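Local atomic coordinates of BIFUNCTIONAL PROTEIN Proline utilization A (PutA) (Corynebacterium freiburgense, PDB entry 5UX5), a protein that oxidises proline to glutamate in two steps, joining an FAD-dependent proline dehydrogenase and an NAD-dependent aldehyde dehydrogenase in one chain. Residues L730-G735 and E834-W839; G888-S893 and K1057-S1062. All blocks are in the same frame, centred on the assembly; numbering follows the deposited sequence.

Past the proline dehydrogenase barrel, the chain enters the aldehyde dehydrogenase part, where both contacts begin. Interaction 1 comes first: strand 728-734 passes into a long excursion that interaction 1 closes when helix 833-841 packs on the strand. The chain then runs through strands 845-852 and 870-873 to reach 888-893, where interaction 2 opens; it closes only near the C terminus, at strand 1056-1064. The two loops therefore follow one another, neither nested nor crossed, with the centres of interactions 1 and 2 about 19 Å apart. Interaction 1 is internal helix-on-strand packing, whereas in interaction 2 strand 1056-1064, paired in parallel with strand 870-873, ties the C-terminal region to the aldehyde dehydrogenase part.

Interaction 1. Residues L730-G735 and E834-W839; sequences LVILVG and EQAIEW
Ile732 meets Ala836 and Trp839 through both of its branches, and its first torsion sets their places: chi1 of -52° puts CG1 beside the backbone N, which leaves CG2 anti to that N. Trp839 answers with CG anti to its own carbonyl carbon (chi1 -69°), which brings CE3 of the indole's six-membered ring obliquely to the Ile732 methyl. The methyl CG2 of Ile732 then lies 3.5 Å from CB of Ala836 and 4.0 Å from CE3 of Trp839. The CG1 branch of Ile732 passes beside the alanine methyl, its CD1 lying 3.6 Å from the backbone O of Ala836 and 4.1 Å from CB of Trp839. Val734, two residues further along the same strand, adds its CG2 at 3.9 Å from CB of Ala836, so two branched side chains share one alanine methyl.

This is helix-on-sheet packing inside the aldehyde dehydrogenase fold. Helix 833-841 follows strand 824-830, which pairs in parallel with strand 728-734, and it runs nearly antiparallel to the latter, at 164°, with the axes of the two short segments 8.8 Å apart. Alanine suits the place where helix and strand come nearest, because its single methyl fills the interface without pushing the backbones apart; beta-branched isoleucine and valine suit the strand. All four touching residues are buried, and no hydrogen bond joins the segments. The same alanine also touches Ile699 of strand 696-700. On one face of the Trp839 indole rests CG of Gln835, 3.5 Å above the plane toward the rim, while Pro811 and Ala830 also touch the Trp839 side chain.

Interaction 2. Residues G888-S893 and K1057-S1062; sequences GGWKNS and KEQAVS
Trp890 meets Lys1057 and Glu1058 with two different parts of its indole. NE1 of Trp890 donates to the backbone O of Glu1058 at 3.0 Å, with an N-H...O angle of 154° and the acceptor close to the ring plane. Over one face passes Lys1057, its chain bent at chi3 (-60°), placing CE 3.6 Å from the centroid of the six-membered ring of Trp890, almost on the normal. NZ of Lys1057 lies 3.9 Å from that Trp890 centroid, a cation-pi contact. Gln1059 approaches obliquely, its NE2 3.8 Å from CH2 of Trp890.

Further out, the Gln1059 amide accepts from Arg970 and donates to O of Val868, a double role suited to glutamine, while the carboxylate of Glu1058 binds Asn905 and N of Lys900. Trp890 begins a type II' turn closed by Ser893 N to Trp890 O, and its backbone pairs with Gly846 of strand 845-852.

Tryptophan suits this site by offering an N-H at its edge and an electron-rich face; lysine's long chain lays methylenes over that face and keeps its charge near. The NE1 bond and lysine chain help fix the ring's rotation, and the indole probably helps stabilise the positive charge.

Interaction 1. Residues L730-G735 and E834-W839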
loop_
_atom_site.group_PDB
_atom_site.type_symbol
_atom_site.label_atom_id
_atom_site.label_comp_id
_atom_site.label_asym_id
_atom_site.label_seq_id
_atom_site.Cartn_x
_atom_site.Cartn_y
_atom_site.Cartn_z
ATOM N N LEU A 730 13.640 -10.886 -5.742
ATOM C CA LEU A 730 13.842 -11.261 -7.120
ATOM C C LEU A 730 12.769 -10.587 -7.955
ATOM O O LEU A 730 11.605 -10.512 -7.546
ATOM C CB LEU A 730 13.774 -12.784 -7.257
ATOM C CG LEU A 730 14.720 -13.579 -6.337
ATOM C CD1 LEU A 730 14.285 -15.021 -6.197
ATOM C CD2 LEU A 730 16.151 -13.565 -6.845
ATOM N N VAL A 731 13.176 -10.071 -9.106
ATOM C CA VAL A 731 12.278 -9.718 -10.196
ATOM C C VAL A 731 12.687 -10.581 -11.396
ATOM O O VAL A 731 13.873 -10.643 -11.760
ATOM C CB VAL A 731 12.310 -8.186 -10.483
ATOM C CG1 VAL A 731 13.683 -7.707 -10.842
ATOM C CG2 VAL A 731 11.310 -7.746 -11.557
ATOM N N ILE A 732 11.716 -11.293 -11.964
ATOM C CA ILE A 732 11.937 -12.211 -13.079
ATOM C C ILE A 732 11.244 -11.597 -14.282
ATOM O O ILE A 732 10.012 -11.499 -14.304
ATOM C CB ILE A 732 11.368 -13.614 -12.811
ATOM C CG1 ILE A 732 11.834 -14.193 -11.487
ATOM C CG2 ILE A 732 11.719 -14.578 -13.923
ATOM C CD1 ILE A 732 11.118 -15.469 -11.203
ATOM N N LEU A 733 12.021 -11.188 -15.277
ATOM C CA LEU A 733 11.501 -10.554 -16.480
ATOM C C LEU A 733 11.382 -11.587 -17.588
ATOM O O LEU A 733 12.331 -12.340 -17.837
ATOM C CB LEU A 733 12.428 -9.436 -16.937
ATOM C CG LEU A 733 13.006 -8.576 -15.840
ATOM C CD1 LEU A 733 13.964 -7.596 -16.470
ATOM C CD2 LEU A 733 11.879 -7.859 -15.191
ATOM N N VAL A 734 10.224 -11.639 -18.240
ATOM C CA VAL A 734 10.033 -12.525 -19.385
ATOM C C VAL A 734 10.316 -11.751 -20.662
ATOM O O VAL A 734 9.753 -10.668 -20.884
ATOM C CB VAL A 734 8.622 -13.130 -19.414
ATOM C CG1 VAL A 734 8.495 -14.006 -20.633
ATOM C CG2 VAL A 734 8.356 -13.950 -18.151
ATOM N N GLY A 735 11.218 -12.282 -21.483
ATOM C CA GLY A 735 11.536 -11.592 -22.717
ATOM C C GLY A 735 12.107 -10.213 -22.456
ATOM O O GLY A 735 12.895 -10.002 -21.524
ATOM N N GLU A 834 6.036 -19.562 -18.503
ATOM C CA GLU A 834 6.043 -20.893 -17.894
ATOM C C GLU A 834 7.362 -21.166 -17.181
ATOM O O GLU A 834 7.374 -21.690 -16.058
ATOM C CB GLU A 834 5.756 -21.949 -18.957
ATOM C CG GLU A 834 4.284 -22.022 -19.339
ATOM C CD GLU A 834 3.824 -20.825 -20.200
ATOM O OE1 GLU A 834 2.612 -20.779 -20.532
ATOM O OE2 GLU A 834 4.652 -19.930 -20.536
ATOM N N GLN A 835 8.480 -20.748 -17.779
ATOM C CA GLN A 835 9.765 -20.916 -17.111
ATOM C C GLN A 835 9.884 -20.016 -15.883
ATOM O O GLN A 835 10.331 -20.466 -14.817
ATOM C CB GLN A 835 10.895 -20.623 -18.077
ATOM C CG GLN A 835 12.209 -20.494 -17.370
ATOM C CD GLN A 835 13.344 -20.396 -18.331
ATOM O OE1 GLN A 835 13.495 -19.397 -19.042
ATOM N NE2 GLN A 835 14.151 -21.441 -18.378
ATOM N N ALA A 836 9.491 -18.738 -16.014
ATOM C CA ALA A 836 9.548 -17.815 -14.882
ATOM C C ALA A 836 8.751 -18.346 -13.703
ATOM O O ALA A 836 9.183 -18.219 -12.549
ATOM C CB ALA A 836 9.021 -16.440 -15.281
ATOM N N ILE A 837 7.604 -18.987 -13.974
ATOM C CA ILE A 837 6.829 -19.577 -12.886
ATOM C C ILE A 837 7.573 -20.753 -12.275
ATOM O O ILE A 837 7.523 -20.958 -11.062
ATOM C CB ILE A 837 5.425 -19.993 -13.348
ATOM C CG1 ILE A 837 4.609 -18.779 -13.758
ATOM C CG2 ILE A 837 4.703 -20.641 -12.202
ATOM C CD1 ILE A 837 3.312 -19.139 -14.387
ATOM N N GLU A 838 8.252 -21.562 -13.100
ATOM C CA GLU A 838 9.096 -22.610 -12.537
ATOM C C GLU A 838 10.128 -22.018 -11.596
ATOM O O GLU A 838 10.352 -22.542 -10.499
ATOM C CB GLU A 838 9.811 -23.388 -13.636
ATOM C CG GLU A 838 9.067 -24.532 -14.291
ATOM C CD GLU A 838 9.910 -25.132 -15.412
ATOM O OE1 GLU A 838 9.417 -25.264 -16.559
ATOM O OE2 GLU A 838 11.095 -25.437 -15.143
ATOM N N TRP A 839 10.755 -20.905 -12.000
ATOM C CA TRP A 839 11.804 -20.314 -11.180
ATOM C C TRP A 839 11.245 -19.742 -9.885
ATOM O O TRP A 839 11.860 -19.894 -8.824
ATOM C CB TRP A 839 12.558 -19.251 -11.970
ATOM C CG TRP A 839 13.391 -19.811 -13.086
ATOM C CD1 TRP A 839 13.607 -21.133 -13.392
ATOM C CD2 TRP A 839 14.112 -19.060 -14.050
ATOM N NE1 TRP A 839 14.413 -21.242 -14.493
ATOM C CE2 TRP A 839 14.742 -19.980 -14.916
ATOM C CE3 TRP A 839 14.286 -17.687 -14.269
ATOM C CZ2 TRP A 839 15.524 -19.573 -15.976
ATOM C CZ3 TRP A 839 15.056 -17.282 -15.316
ATOM C CH2 TRP A 839 15.673 -18.224 -16.164
#

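Interaction 2. Residues G888-S893 and K1057-S1062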
loop_
_atom_site.group_PDB
_atom_site.type_symbol
_atom_site.label_atom_id
_atom_site.label_comp_id
_atom_site.label_asym_id
_atom_site.label_seq_id
_atom_site.Cartn_x
_atom_site.Cartn_y
_atom_site.Cartn_z
ATOM N N GLY A 888 0.515 -15.575 5.451
ATOM C CA GLY A 888 1.136 -16.829 5.811
ATOM C C GLY A 888 1.607 -17.616 4.612
ATOM O O GLY A 888 1.042 -17.467 3.530
ATOM N N GLY A 889 2.651 -18.439 4.760
ATOM C CA GLY A 889 3.320 -19.035 3.627
ATOM C C GLY A 889 3.185 -20.551 3.539
ATOM O O GLY A 889 2.691 -21.220 4.445
ATOM N N TRP A 890 3.692 -21.081 2.435
ATOM C CA TRP A 890 3.824 -22.505 2.201
ATOM C C TRP A 890 5.301 -22.891 2.293
ATOM O O TRP A 890 6.181 -22.036 2.427
ATOM C CB TRP A 890 3.249 -22.863 0.824
ATOM C CG TRP A 890 1.794 -22.491 0.623
ATOM C CD1 TRP A 890 0.926 -22.066 1.578
ATOM C CD2 TRP A 890 1.024 -22.571 -0.608
ATOM N NE1 TRP A 890 -0.331 -21.851 1.026
ATOM C CE2 TRP A 890 -0.290 -22.150 -0.310
ATOM C CE3 TRP A 890 1.331 -22.930 -1.923
ATOM C CZ2 TRP A 890 -1.287 -22.081 -1.270
ATOM C CZ3 TRP A 890 0.336 -22.880 -2.871
ATOM C CH2 TRP A 890 -0.963 -22.455 -2.539
ATOM N N LYS A 891 5.570 -24.195 2.230
ATOM C CA LYS A 891 6.937 -24.752 2.105
ATOM C C LYS A 891 7.809 -24.316 3.282
ATOM O O LYS A 891 7.395 -24.455 4.443
ATOM C CB LYS A 891 7.468 -24.370 0.726
ATOM C CG LYS A 891 6.668 -24.943 -0.426
ATOM C CD LYS A 891 7.145 -24.385 -1.743
ATOM C CE LYS A 891 6.357 -24.989 -2.882
ATOM N NZ LYS A 891 6.646 -24.370 -4.210
ATOM N N ASN A 892 9.021 -23.800 3.055
ATOM C CA ASN A 892 9.884 -23.444 4.174
ATOM C C ASN A 892 9.457 -22.162 4.849
ATOM O O ASN A 892 10.064 -21.781 5.853
ATOM C CB ASN A 892 11.340 -23.324 3.724
ATOM C CG ASN A 892 12.331 -23.243 4.898
ATOM O OD1 ASN A 892 13.288 -22.466 4.850
ATOM N ND2 ASN A 892 12.111 -24.038 5.943
ATOM N N SER A 893 8.418 -21.500 4.344
ATOM C CA SER A 893 8.019 -20.237 4.938
ATOM C C SER A 893 7.183 -20.427 6.197
ATOM O O SER A 893 7.032 -19.485 6.973
ATOM C CB SER A 893 7.267 -19.407 3.898
ATOM O OG SER A 893 8.014 -19.340 2.679
ATOM N N LYS A 1057 -4.459 -25.834 1.855
ATOM C CA LYS A 1057 -3.527 -24.742 2.087
ATOM C C LYS A 1057 -4.260 -23.422 1.856
ATOM O O LYS A 1057 -4.754 -23.164 0.752
ATOM C CB LYS A 1057 -2.331 -24.861 1.138
ATOM C CG LYS A 1057 -1.471 -26.098 1.281
ATOM C CD LYS A 1057 -0.340 -26.039 0.261
ATOM C CE LYS A 1057 -0.920 -25.988 -1.138
ATOM N NZ LYS A 1057 0.028 -26.358 -2.232
ATOM N N GLU A 1058 -4.297 -22.575 2.873
ATOM C CA GLU A 1058 -4.976 -21.297 2.720
ATOM C C GLU A 1058 -4.176 -20.401 1.780
ATOM O O GLU A 1058 -2.943 -20.500 1.707
ATOM C CB GLU A 1058 -5.138 -20.621 4.084
ATOM C CG GLU A 1058 -5.935 -21.448 5.073
ATOM C CD GLU A 1058 -6.042 -20.819 6.450
ATOM O OE1 GLU A 1058 -6.654 -21.459 7.353
ATOM O OE2 GLU A 1058 -5.496 -19.710 6.641
ATOM N N GLN A 1059 -4.886 -19.531 1.043
ATOM C CA GLN A 1059 -4.232 -18.606 0.115
ATOM C C GLN A 1059 -5.027 -17.319 -0.082
ATOM O O GLN A 1059 -6.239 -17.356 -0.311
ATOM C CB GLN A 1059 -4.011 -19.255 -1.257
ATOM C CG GLN A 1059 -3.398 -18.339 -2.303
ATOM C CD GLN A 1059 -3.265 -18.995 -3.650
ATOM O OE1 GLN A 1059 -4.264 -19.351 -4.273
ATOM N NE2 GLN A 1059 -2.029 -19.126 -4.134
ATOM N N ALA A 1060 -4.318 -16.187 -0.075
ATOM C CA ALA A 1060 -4.890 -14.878 -0.378
ATOM C C ALA A 1060 -4.425 -14.414 -1.750
ATOM O O ALA A 1060 -3.223 -14.418 -2.022
ATOM C CB ALA A 1060 -4.478 -13.850 0.667
ATOM N N VAL A 1061 -5.369 -14.032 -2.617
ATOM C CA VAL A 1061 -5.051 -13.526 -3.956
ATOM C C VAL A 1061 -5.587 -12.106 -4.058
ATOM O O VAL A 1061 -6.808 -11.892 -4.093
ATOM C CB VAL A 1061 -5.630 -14.394 -5.074
ATOM C CG1 VAL A 1061 -5.058 -13.956 -6.410
ATOM C CG2 VAL A 1061 -5.352 -15.869 -4.817
ATOM N N SER A 1062 -4.674 -11.139 -4.164
ATOM C CA SER A 1062 -4.998 -9.720 -4.196
ATOM C C SER A 1062 -4.670 -9.179 -5.575
ATOM O O SER A 1062 -3.516 -9.274 -6.006
ATOM C CB SER A 1062 -4.220 -8.970 -3.124
ATOM O OG SER A 1062 -4.509 -7.595 -3.201
#